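Local coordinates for sugar ABC transporter substrate-binding protein, BlMnBP1 (Bifidobacterium animalis subsp. lactis ATCC 27673, PDB 6I5R), which binds manno-oligosaccharides such as mannobiose and probably delivers them to an ABC transporter for uptake, at residues Phe194-Ala199 with Thr263-Ser268. Numbering follows the deposited sequence.
Sequences FVEDWA and TDWESS. With ZN (zinc ion), chain G; ZN (zinc ion), chain L; BMA (beta-D-mannopyranose), chain B; BMA (beta-D-mannopyranose), chain C.
W198 and W265 meet in a T-shaped stack, a good example of how solute-binding proteins of the periplasmic-binding-protein type build a sugar pocket from aromatic rings. The CZ2-CH2 edge of W198 points into the face of W265, with CH2 3.7 Å from CE2 of W265 and the planes at 89°. W198 offers the mannobiose a face: C2 of one mannose (chain C) lies 3.6 Å above the ring's centre, a CH-pi contact, while CB of E196 and CB of A199 lie over the rim of the opposite face. Its CG sits between the backbone N and the carbonyl carbon (chi1 57°), the start of the indole that reaches the sugar. W265 offers its rim, NE1 donating to O2 of the other mannose (chain B) at 3.1 Å. NE1 of W198 donates to OE1 of E196, which is tilted from the ring plane and also binds a zinc ion. An alanine in place of W198 would probably strip the chain C mannose of its platform and leave the face of W265 without its edge partner. E196 also packs CG against CB of W265, and a water links its OE2 to the backbone N of W265. Farther from the sugar, V195 N donates nearly straight to OG1 of T263 at 3.0 Å.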
# COMPACT_ATOMS: atom_id res chain seq x y z
N PHE A 194 -14.15 0.73 8.10
CA PHE A 194 -14.76 -0.49 7.58
C PHE A 194 -15.31 -0.30 6.17
O PHE A 194 -15.20 -1.19 5.33
CB PHE A 194 -15.87 -0.92 8.56
CG PHE A 194 -16.70 -2.07 8.10
CD1 PHE A 194 -17.82 -1.86 7.30
CD2 PHE A 194 -16.41 -3.36 8.51
CE1 PHE A 194 -18.60 -2.92 6.89
CE2 PHE A 194 -17.19 -4.42 8.11
CZ PHE A 194 -18.30 -4.19 7.28
N VAL A 195 -15.90 0.87 5.88
CA VAL A 195 -16.66 0.97 4.64
C VAL A 195 -15.73 0.98 3.43
O VAL A 195 -16.14 0.59 2.33
CB VAL A 195 -17.58 2.21 4.66
CG1 VAL A 195 -18.01 2.65 3.24
CG2 VAL A 195 -18.82 1.93 5.50
N GLU A 196 -14.49 1.44 3.59
CA GLU A 196 -13.53 1.44 2.49
C GLU A 196 -12.88 0.07 2.39
O GLU A 196 -12.12 -0.35 3.27
CB GLU A 196 -12.48 2.53 2.69
CG GLU A 196 -13.00 3.93 2.74
CD GLU A 196 -13.68 4.38 1.45
OE1 GLU A 196 -13.13 4.22 0.35
OE2 GLU A 196 -14.79 4.93 1.56
N ASP A 197 -13.16 -0.65 1.31
CA ASP A 197 -12.55 -1.95 1.14
C ASP A 197 -11.03 -1.88 1.24
O ASP A 197 -10.40 -2.76 1.85
CB ASP A 197 -12.98 -2.57 -0.20
CG ASP A 197 -14.41 -3.07 -0.16
OD1 ASP A 197 -15.21 -2.46 0.58
OD2 ASP A 197 -14.72 -4.10 -0.82
N TRP A 198 -10.42 -0.84 0.65
CA TRP A 198 -8.97 -0.78 0.61
C TRP A 198 -8.42 -0.52 2.01
O TRP A 198 -7.33 -0.98 2.34
CB TRP A 198 -8.48 0.29 -0.36
CG TRP A 198 -9.02 1.62 -0.02
CD1 TRP A 198 -10.12 2.22 -0.56
CD2 TRP A 198 -8.50 2.53 0.96
NE1 TRP A 198 -10.31 3.44 0.02
CE2 TRP A 198 -9.34 3.65 0.97
CE3 TRP A 198 -7.42 2.50 1.83
CZ2 TRP A 198 -9.12 4.74 1.82
CZ3 TRP A 198 -7.21 3.57 2.66
CH2 TRP A 198 -8.06 4.67 2.66
N ALA A 199 -9.19 0.18 2.85
CA ALA A 199 -8.69 0.44 4.20
C ALA A 199 -8.71 -0.85 5.04
O ALA A 199 -7.85 -1.05 5.91
CB ALA A 199 -9.53 1.52 4.88
N THR A 263 -18.87 4.11 8.70
CA THR A 263 -17.66 4.92 8.75
C THR A 263 -17.53 5.77 7.49
O THR A 263 -18.08 5.45 6.42
CB THR A 263 -16.41 4.07 8.89
OG1 THR A 263 -16.26 3.19 7.77
CG2 THR A 263 -16.48 3.28 10.18
N ASP A 264 -16.75 6.84 7.59
CA ASP A 264 -16.53 7.72 6.46
C ASP A 264 -15.07 8.17 6.38
O ASP A 264 -14.57 8.86 7.26
CB ASP A 264 -17.45 8.93 6.52
CG ASP A 264 -17.24 9.86 5.36
OD1 ASP A 264 -17.58 9.46 4.21
OD2 ASP A 264 -16.69 10.95 5.58
N TRP A 265 -14.43 7.82 5.26
CA TRP A 265 -13.00 8.02 5.10
C TRP A 265 -12.62 9.50 5.13
O TRP A 265 -11.71 9.90 5.87
CB TRP A 265 -12.56 7.37 3.79
CG TRP A 265 -11.23 7.80 3.32
CD1 TRP A 265 -10.96 8.40 2.15
CD2 TRP A 265 -9.98 7.71 4.02
NE1 TRP A 265 -9.63 8.67 2.04
CE2 TRP A 265 -8.99 8.24 3.18
CE3 TRP A 265 -9.59 7.20 5.27
CZ2 TRP A 265 -7.63 8.31 3.53
CZ3 TRP A 265 -8.22 7.26 5.63
CH2 TRP A 265 -7.27 7.81 4.75
N GLU A 266 -13.31 10.33 4.34
CA GLU A 266 -12.88 11.71 4.16
C GLU A 266 -13.01 12.50 5.44
O GLU A 266 -12.13 13.30 5.77
CB GLU A 266 -13.68 12.38 3.05
CG GLU A 266 -13.33 11.87 1.67
CD GLU A 266 -11.91 12.21 1.25
OE1 GLU A 266 -11.24 12.98 1.96
OE2 GLU A 266 -11.47 11.74 0.19
N SER A 267 -14.10 12.29 6.18
CA SER A 267 -14.24 12.97 7.47
C SER A 267 -13.30 12.38 8.51
O SER A 267 -12.94 13.09 9.46
CB SER A 267 -15.69 12.91 7.98
OG SER A 267 -16.23 11.61 7.98
N SER A 268 -12.90 11.12 8.36
CA SER A 268 -11.98 10.54 9.35
C SER A 268 -10.66 11.29 9.38
O SER A 268 -10.01 11.36 10.42
CB SER A 268 -11.76 9.04 9.07
OG SER A 268 -10.76 8.79 8.11
ZN ZN G . -17.31 -2.47 0.19
ZN ZN L . -14.19 4.15 -1.60
C1 BMA B . -8.68 10.04 -1.55
C2 BMA B . -7.23 9.93 -1.01
C3 BMA B . -6.65 8.58 -1.41
C4 BMA B . -7.63 7.47 -1.15
C5 BMA B . -9.00 7.79 -1.75
C6 BMA B . -9.99 6.67 -1.54
O1 BMA B . -9.14 11.23 -0.99
O2 BMA B . -7.31 9.94 0.45
O3 BMA B . -5.45 8.32 -0.75
O4 BMA B . -7.15 6.25 -1.75
O5 BMA B . -9.48 8.99 -1.16
O6 BMA B . -11.06 6.91 -2.46
C1 BMA C . -6.17 5.51 -1.09
C2 BMA C . -6.46 4.05 -1.54
C3 BMA C . -5.37 3.17 -1.02
C4 BMA C . -3.99 3.75 -1.32
C5 BMA C . -3.87 5.18 -0.78
C6 BMA C . -2.54 5.81 -1.14
O2 BMA C . -6.38 3.92 -2.96
O3 BMA C . -5.43 1.84 -1.56
O4 BMA C . -3.04 2.95 -0.67
O5 BMA C . -4.91 5.97 -1.41
O6 BMA C . -2.41 5.95 -2.56
O HOH W 1 -17.61 -1.45 1.95
O HOH W 2 -15.85 5.92 3.74
O HOH W 3 -16.46 4.37 -0.51
O HOH W 4 -17.48 -4.43 0.91
O HOH W 5 -13.56 5.58 -2.22
O HOH W 6 -12.85 3.23 -2.37